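Local coordinates for carbohydrate binding protein, putative, cpb33A (Cellvibrio japonicus, PDB 5FJQ) that acts as the copper-dependent lytic polysaccharide monooxygenase domain of a longer protein that is important for efficient utilization of chitin, at residues 98-103 against 169-174; 44-49 against 55-60; 2-7 against 155-160. All blocks are in the same frame, centred on the assembly; numbering follows the deposited sequence.

Interaction 1: residues 98-103 against 169-174. With CU (copper (II) ion), chain D.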
# COMPACT_ATOMS: atom_id res chain seq x y z
N ALA A 98 9.51 -10.41 -8.00
CA ALA A 98 9.40 -11.83 -8.17
C ALA A 98 7.92 -12.15 -8.34
O ALA A 98 7.16 -12.02 -7.39
CB ALA A 98 9.99 -12.56 -6.95
N ALA A 99 7.55 -12.66 -9.51
CA ALA A 99 6.16 -13.06 -9.80
C ALA A 99 5.66 -14.23 -8.93
O ALA A 99 6.46 -15.02 -8.44
CB ALA A 99 6.02 -13.40 -11.25
N HIS A 100 4.35 -14.32 -8.72
CA HIS A 100 3.75 -15.39 -7.97
C HIS A 100 2.38 -15.70 -8.59
O HIS A 100 1.82 -14.86 -9.33
CB HIS A 100 3.62 -15.03 -6.49
CG HIS A 100 4.93 -14.83 -5.79
ND1 HIS A 100 5.94 -15.76 -5.82
CD2 HIS A 100 5.40 -13.80 -5.04
CE1 HIS A 100 6.97 -15.33 -5.09
NE2 HIS A 100 6.67 -14.13 -4.63
N LYS A 101 1.86 -16.92 -8.32
CA LYS A 101 0.47 -17.24 -8.67
C LYS A 101 -0.36 -16.43 -7.67
O LYS A 101 0.05 -16.29 -6.55
CB LYS A 101 0.18 -18.75 -8.59
CG LYS A 101 1.18 -19.60 -9.34
CD LYS A 101 0.54 -20.85 -9.90
CE LYS A 101 1.31 -21.41 -11.10
NZ LYS A 101 0.90 -20.73 -12.38
N THR A 102 -1.46 -15.84 -8.13
CA THR A 102 -2.22 -14.79 -7.40
C THR A 102 -3.65 -15.27 -7.17
O THR A 102 -4.34 -15.68 -8.12
CB THR A 102 -2.26 -13.48 -8.22
OG1 THR A 102 -0.92 -12.98 -8.34
CG2 THR A 102 -3.12 -12.41 -7.58
N LYS A 103 -4.08 -15.20 -5.91
CA LYS A 103 -5.49 -15.35 -5.54
C LYS A 103 -6.22 -14.05 -5.89
O LYS A 103 -7.33 -14.06 -6.48
CB LYS A 103 -5.60 -15.70 -4.06
CG LYS A 103 -6.99 -16.16 -3.65
CD LYS A 103 -7.34 -17.50 -4.26
CE LYS A 103 -7.23 -18.62 -3.25
NZ LYS A 103 -7.24 -19.95 -3.90
N GLU A 169 1.12 -16.01 1.22
CA GLU A 169 1.94 -14.84 1.52
C GLU A 169 1.12 -13.65 1.07
O GLU A 169 0.28 -13.76 0.12
CB GLU A 169 3.31 -14.88 0.81
CG GLU A 169 4.34 -13.89 1.32
CD GLU A 169 5.69 -14.02 0.58
OE1 GLU A 169 5.67 -14.53 -0.54
OE2 GLU A 169 6.77 -13.67 1.13
N GLY A 170 1.32 -12.54 1.77
CA GLY A 170 0.61 -11.28 1.52
C GLY A 170 1.63 -10.18 1.28
O GLY A 170 2.70 -10.17 1.94
N PHE A 171 1.34 -9.29 0.33
CA PHE A 171 2.07 -8.02 0.15
C PHE A 171 1.14 -6.80 0.25
O PHE A 171 -0.01 -6.79 -0.30
CB PHE A 171 2.82 -7.99 -1.23
CG PHE A 171 3.70 -9.15 -1.42
CD1 PHE A 171 5.04 -9.12 -0.92
CD2 PHE A 171 3.21 -10.33 -1.95
CE1 PHE A 171 5.87 -10.24 -1.02
CE2 PHE A 171 4.03 -11.47 -2.03
CZ PHE A 171 5.37 -11.43 -1.58
N TYR A 172 1.65 -5.76 0.92
CA TYR A 172 0.80 -4.67 1.37
C TYR A 172 1.33 -3.30 1.00
O TYR A 172 2.45 -2.96 1.37
CB TYR A 172 0.49 -4.78 2.88
CG TYR A 172 0.03 -6.16 3.24
CD1 TYR A 172 0.95 -7.17 3.59
CD2 TYR A 172 -1.34 -6.45 3.28
CE1 TYR A 172 0.51 -8.45 3.89
CE2 TYR A 172 -1.78 -7.73 3.62
CZ TYR A 172 -0.84 -8.72 3.92
OH TYR A 172 -1.25 -9.97 4.22
N GLN A 173 0.51 -2.51 0.29
CA GLN A 173 0.92 -1.20 -0.12
C GLN A 173 -0.07 -0.11 0.09
O GLN A 173 -1.08 -0.03 -0.65
CB GLN A 173 1.24 -1.17 -1.63
CG GLN A 173 2.30 -2.12 -2.10
CD GLN A 173 3.64 -1.49 -1.97
OE1 GLN A 173 3.93 -0.55 -2.66
NE2 GLN A 173 4.46 -1.97 -1.01
N CYS A 174 0.29 0.80 1.00
CA CYS A 174 -0.37 2.08 1.21
C CYS A 174 0.08 3.06 0.17
O CYS A 174 1.29 3.22 -0.03
CB CYS A 174 -0.01 2.66 2.54
SG CYS A 174 -0.85 1.84 3.97
CU CU D . 7.57 -12.80 -3.61
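His100 and Phe171 meet beside a copper ion. His100 binds the metal through NE2 at 1.9 Å. Phe171 brings the far end of its ring, and its CZ stands 3.3 Å from the copper; a ring carbon with no lone pair to offer, it lines the metal's surroundings instead of binding it. The two side chains cross at about a right angle, with His100 CD2 and Phe171 CE2 4.0 Å apart. A methyl group belongs here too: Ala98 CB lies 4.1 Å from the copper, small enough to approach without crowding it. The remaining ligands come from His1, whose N-terminal amine binds the same ion. Together the two histidines form the histidine brace that defines lytic polysaccharide monooxygenases, and a phenylalanine beside the copper is familiar from chitin-active members of the AA10 family. Glu169 stands next in line. Its CG is anti to the backbone N (chi1 -166°) and the chain runs on extended, which carries OE1 to 4.0 Å from the copper. Glu169 OE1 also comes to 4.2 Å from His100 NE2, a near approach and not a bond. A salt bridge to Arg161 engages that oxygen, which helps to place the carboxylate near the metal. Over one face of the His100 ring, toward its rim, lies Ala98 O, 3.4 Å above the plane. Further out, a backbone hydrogen bond ties Ala98 to His1, linking the chain just before one ligand to the other. Phe171 also touches Ala45 and Trp94, while the backbone of Glu169 is bonded to Arg161 on the neighbouring strand.

Interaction 2: residues 44-49 against 55-60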
# COMPACT_ATOMS: atom_id res chain seq x y z
N VAL A 44 7.02 -5.75 1.49
CA VAL A 44 6.20 -5.35 2.62
C VAL A 44 5.26 -6.53 2.74
O VAL A 44 4.13 -6.53 2.20
CB VAL A 44 5.52 -3.95 2.39
CG1 VAL A 44 4.65 -3.52 3.54
CG2 VAL A 44 6.53 -2.84 2.11
N ALA A 45 5.75 -7.57 3.43
CA ALA A 45 5.27 -8.95 3.20
C ALA A 45 4.89 -9.63 4.48
O ALA A 45 5.49 -9.37 5.51
CB ALA A 45 6.34 -9.80 2.49
N VAL A 46 3.93 -10.55 4.41
CA VAL A 46 3.62 -11.39 5.58
C VAL A 46 3.56 -12.82 5.10
O VAL A 46 2.76 -13.14 4.24
CB VAL A 46 2.30 -10.99 6.27
CG1 VAL A 46 1.95 -11.93 7.39
CG2 VAL A 46 2.37 -9.61 6.91
N GLY A 47 4.39 -13.70 5.65
CA GLY A 47 4.33 -15.12 5.28
C GLY A 47 3.19 -15.85 6.01
O GLY A 47 2.84 -15.50 7.12
N GLY A 48 2.61 -16.84 5.36
CA GLY A 48 1.55 -17.67 5.93
C GLY A 48 0.14 -17.16 5.77
O GLY A 48 -0.79 -17.81 6.25
N VAL A 49 -0.05 -16.00 5.14
CA VAL A 49 -1.38 -15.38 5.16
C VAL A 49 -2.27 -16.00 4.09
O VAL A 49 -1.83 -16.25 2.98
CB VAL A 49 -1.34 -13.86 4.99
CG1 VAL A 49 -2.70 -13.25 5.27
CG2 VAL A 49 -0.35 -13.21 5.94
N TYR A 55 -5.57 -10.80 10.97
CA TYR A 55 -4.97 -11.59 12.04
C TYR A 55 -3.48 -11.26 12.25
O TYR A 55 -3.01 -11.10 13.39
CB TYR A 55 -5.19 -13.12 11.85
CG TYR A 55 -4.49 -13.90 12.93
CD1 TYR A 55 -5.11 -14.04 14.20
CD2 TYR A 55 -3.26 -14.53 12.73
CE1 TYR A 55 -4.49 -14.73 15.23
CE2 TYR A 55 -2.59 -15.19 13.80
CZ TYR A 55 -3.25 -15.32 15.05
OH TYR A 55 -2.69 -15.98 16.21
N TYR A 56 -2.74 -11.17 11.13
CA TYR A 56 -1.30 -11.00 11.13
C TYR A 56 -0.86 -9.53 11.29
O TYR A 56 0.20 -9.29 11.91
CB TYR A 56 -0.70 -11.59 9.84
CG TYR A 56 -0.86 -13.09 9.79
CD1 TYR A 56 0.02 -13.92 10.50
CD2 TYR A 56 -1.93 -13.67 9.12
CE1 TYR A 56 -0.14 -15.28 10.47
CE2 TYR A 56 -2.09 -15.06 9.09
CZ TYR A 56 -1.20 -15.85 9.77
OH TYR A 56 -1.37 -17.23 9.81
N ILE A 57 -1.64 -8.58 10.71
CA ILE A 57 -1.34 -7.15 10.79
C ILE A 57 -2.23 -6.36 11.77
O ILE A 57 -3.45 -6.20 11.52
CB ILE A 57 -1.44 -6.48 9.40
CG1 ILE A 57 -0.53 -7.16 8.35
CG2 ILE A 57 -1.31 -4.94 9.54
CD1 ILE A 57 -0.83 -6.68 6.93
N PRO A 58 -1.61 -5.81 12.84
CA PRO A 58 -2.41 -5.04 13.86
C PRO A 58 -2.96 -3.76 13.25
O PRO A 58 -2.36 -3.25 12.30
CB PRO A 58 -1.35 -4.72 14.95
CG PRO A 58 -0.30 -5.79 14.79
CD PRO A 58 -0.21 -6.00 13.29
N ASP A 59 -4.07 -3.21 13.73
CA ASP A 59 -4.41 -1.84 13.27
C ASP A 59 -3.23 -0.88 13.51
O ASP A 59 -2.46 -1.05 14.49
CB ASP A 59 -5.62 -1.26 14.00
CG ASP A 59 -6.90 -1.95 13.64
OD1 ASP A 59 -7.28 -2.06 12.46
OD2 ASP A 59 -7.56 -2.38 14.60
N GLY A 60 -3.11 0.17 12.72
CA GLY A 60 -1.99 1.08 12.90
C GLY A 60 -0.71 0.53 12.31
O GLY A 60 0.31 1.20 12.36
O HOH W 1 -2.93 -18.37 7.89
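The ring of Tyr56 lies against Val46 and Val49, and its neighbour Tyr55 covers one face: Tyr55 CD2 sits 3.7 Å above the centre of the Tyr56 ring, so Tyr55 presents an edge to that face. The two valines approach the Tyr56 ring obliquely. These residues belong to the long excursion between strands 2-6 and 88-96, which corresponds to the L2 region of AA10 enzymes; here the short strand 45-47 and the short helical turn around 53-56 are packed together. Val46 CG1 presses on the base of the tyrosine, 3.6 Å from Tyr56 CB, while its other methyl, CG2, reaches Ile57 CG1 at 4.1 Å. Val46 thus serves two partners with its two branches, as a beta-branched residue on a strand can do. Val49 runs alongside the tyrosine, the two side chains pointing opposite ways, and Val49 CG2 comes to 3.6 Å from Tyr56 CD2. With CG beside its backbone N (chi1 -66°), Tyr56 lays its ring along the turn at Gly48, where a side chain would point at the tyrosine and the positive phi (87°) suits glycine. Val46, Val49 and Ile57 all touch Tyr172 of strand 169-178, which joins the excursion to the core. At the polar end, one water donates to Gly48 O at 2.8 Å and hydrogen-bonds to Tyr56 OH at 2.7 Å.

Interaction 3: residues 2-7 against 155-160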
# COMPACT_ATOMS: atom_id res chain seq x y z
N GLY A 2 6.70 -7.63 -4.73
CA GLY A 2 6.32 -6.50 -5.53
C GLY A 2 5.72 -5.31 -4.79
O GLY A 2 5.36 -5.42 -3.64
N TYR A 3 5.54 -4.18 -5.50
CA TYR A 3 5.02 -2.94 -4.88
C TYR A 3 4.22 -2.17 -5.93
O TYR A 3 4.27 -2.55 -7.06
CB TYR A 3 6.17 -2.10 -4.36
CG TYR A 3 7.21 -1.79 -5.42
CD1 TYR A 3 8.25 -2.69 -5.67
CD2 TYR A 3 7.11 -0.66 -6.22
CE1 TYR A 3 9.20 -2.44 -6.66
CE2 TYR A 3 8.08 -0.39 -7.21
CZ TYR A 3 9.09 -1.30 -7.42
OH TYR A 3 10.04 -1.08 -8.39
N VAL A 4 3.49 -1.12 -5.55
CA VAL A 4 2.70 -0.29 -6.50
C VAL A 4 3.59 0.85 -6.89
O VAL A 4 4.01 1.66 -6.02
CB VAL A 4 1.38 0.24 -5.90
CG1 VAL A 4 0.61 1.09 -6.92
CG2 VAL A 4 0.49 -0.93 -5.50
N SER A 5 3.84 0.94 -8.20
CA SER A 5 4.79 1.86 -8.75
C SER A 5 4.09 3.09 -9.30
O SER A 5 4.72 4.14 -9.41
CB SER A 5 5.64 1.13 -9.80
OG SER A 5 4.83 0.31 -10.66
N SER A 6 2.78 2.95 -9.57
CA SER A 6 1.98 3.97 -10.30
C SER A 6 0.49 3.82 -9.92
O SER A 6 -0.09 2.79 -10.25
CB SER A 6 2.22 3.76 -11.78
OG SER A 6 1.48 4.65 -12.54
N PRO A 7 -0.07 4.77 -9.11
CA PRO A 7 0.57 5.92 -8.46
C PRO A 7 1.59 5.38 -7.46
O PRO A 7 1.41 4.29 -6.92
CB PRO A 7 -0.59 6.57 -7.72
CG PRO A 7 -1.79 6.19 -8.53
CD PRO A 7 -1.48 4.74 -8.73
N ILE A 155 -5.11 4.82 -0.13
CA ILE A 155 -5.48 3.58 -0.77
C ILE A 155 -4.58 2.46 -0.25
O ILE A 155 -3.35 2.63 -0.12
CB ILE A 155 -5.42 3.66 -2.30
CG1 ILE A 155 -6.60 4.54 -2.79
CG2 ILE A 155 -5.45 2.23 -2.88
CD1 ILE A 155 -6.40 5.06 -4.16
N TYR A 156 -5.21 1.33 0.07
CA TYR A 156 -4.50 0.16 0.50
C TYR A 156 -4.70 -0.91 -0.55
O TYR A 156 -5.82 -1.37 -0.74
CB TYR A 156 -5.10 -0.29 1.83
CG TYR A 156 -4.20 -1.16 2.66
CD1 TYR A 156 -2.86 -0.82 2.86
CD2 TYR A 156 -4.69 -2.36 3.26
CE1 TYR A 156 -2.03 -1.65 3.63
CE2 TYR A 156 -3.87 -3.19 4.06
CZ TYR A 156 -2.56 -2.82 4.26
OH TYR A 156 -1.78 -3.68 5.04
N SER A 157 -3.65 -1.23 -1.32
CA SER A 157 -3.65 -2.46 -2.11
C SER A 157 -3.00 -3.66 -1.44
O SER A 157 -1.95 -3.56 -0.75
CB SER A 157 -2.94 -2.19 -3.47
OG SER A 157 -3.06 -3.31 -4.34
N ILE A 158 -3.60 -4.84 -1.65
CA ILE A 158 -3.13 -6.04 -1.01
C ILE A 158 -3.03 -7.10 -2.06
O ILE A 158 -3.99 -7.33 -2.88
CB ILE A 158 -4.15 -6.62 0.01
CG1 ILE A 158 -4.43 -5.65 1.15
CG2 ILE A 158 -3.68 -7.98 0.52
CD1 ILE A 158 -5.26 -6.27 2.29
N TRP A 159 -1.88 -7.74 -2.08
CA TRP A 159 -1.61 -8.83 -3.02
C TRP A 159 -1.60 -10.14 -2.28
O TRP A 159 -0.68 -10.37 -1.43
CB TRP A 159 -0.25 -8.58 -3.72
CG TRP A 159 0.13 -9.67 -4.67
CD1 TRP A 159 -0.68 -10.66 -5.15
CD2 TRP A 159 1.43 -9.87 -5.28
NE1 TRP A 159 0.05 -11.49 -6.02
CE2 TRP A 159 1.34 -11.04 -6.08
CE3 TRP A 159 2.66 -9.24 -5.14
CZ2 TRP A 159 2.42 -11.54 -6.82
CZ3 TRP A 159 3.77 -9.72 -5.92
CH2 TRP A 159 3.63 -10.88 -6.71
N GLN A 160 -2.59 -10.99 -2.59
CA GLN A 160 -2.69 -12.31 -1.97
C GLN A 160 -2.16 -13.35 -3.01
O GLN A 160 -2.74 -13.54 -4.09
CB GLN A 160 -4.15 -12.63 -1.45
CG GLN A 160 -4.36 -14.05 -0.89
CD GLN A 160 -3.65 -14.31 0.41
OE1 GLN A 160 -4.04 -13.78 1.49
NE2 GLN A 160 -2.65 -15.18 0.35
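Val4 and Ser157 make the apolar part of this contact, a light touch of Val4 CG2 on Ser157 CB at 4.2 Å. Serine contributes a small methylene here and sends its polar end off to other partners. The second touch is between backbone and aromatic edge: Gly2 N lies near the plane of the Trp159 indole, 3.8 Å from Trp159 CZ3, and Gly2 CA follows at 4.1 Å from the same carbon. With chi1 at 178° the indole extends far enough from its strand to bring CZ3 there. Glycine suits the place because its bare backbone can come right up to the ring. No hydrogen bond joins the two strands, whose CA atoms remain 8.0 Å apart at Val4 and Ser157. They come from different sheets, which pack face to face here as in the immunoglobulin-like beta sandwich of the AA10 domain, and the small residues Gly2 and Ser157 allow a close approach: strand 2-6 belongs to the three-stranded sheet, strand 152-161 to the mixed one. The polar bonds run to residues around the contact. Ser157 OG is hydrogen-bonded to Trp94 NE1, and the buried Trp159 NE1 has Thr102 OG1 as its partner. Trp159 also stacks on Phe105 and meets the ring of Phe171, and its side chain comes within about 4 Å of that of the copper ligand His100.

Interactions 1 and 3 lie closest, about 9 Å between centres, with interaction 2 about 12 Å from the first and 15 Å from the third. All reach the mixed sheet, in which strand 169-178 runs between strands 45-47 and 152-161. The backbones join there: Gly170 O probably accepts from Val46 N, and Phe171 O from Trp159 N. Along the chain, interaction 2 is nested within the loop closed by interaction 3 and precedes interaction 1, whose segments alternate with those of interaction 3. The chain start, carrying the amine ligand, is packed on the sheet that bears Phe171, while the excursion holding interaction 2 comes within about 10 Å of the copper at Gly47.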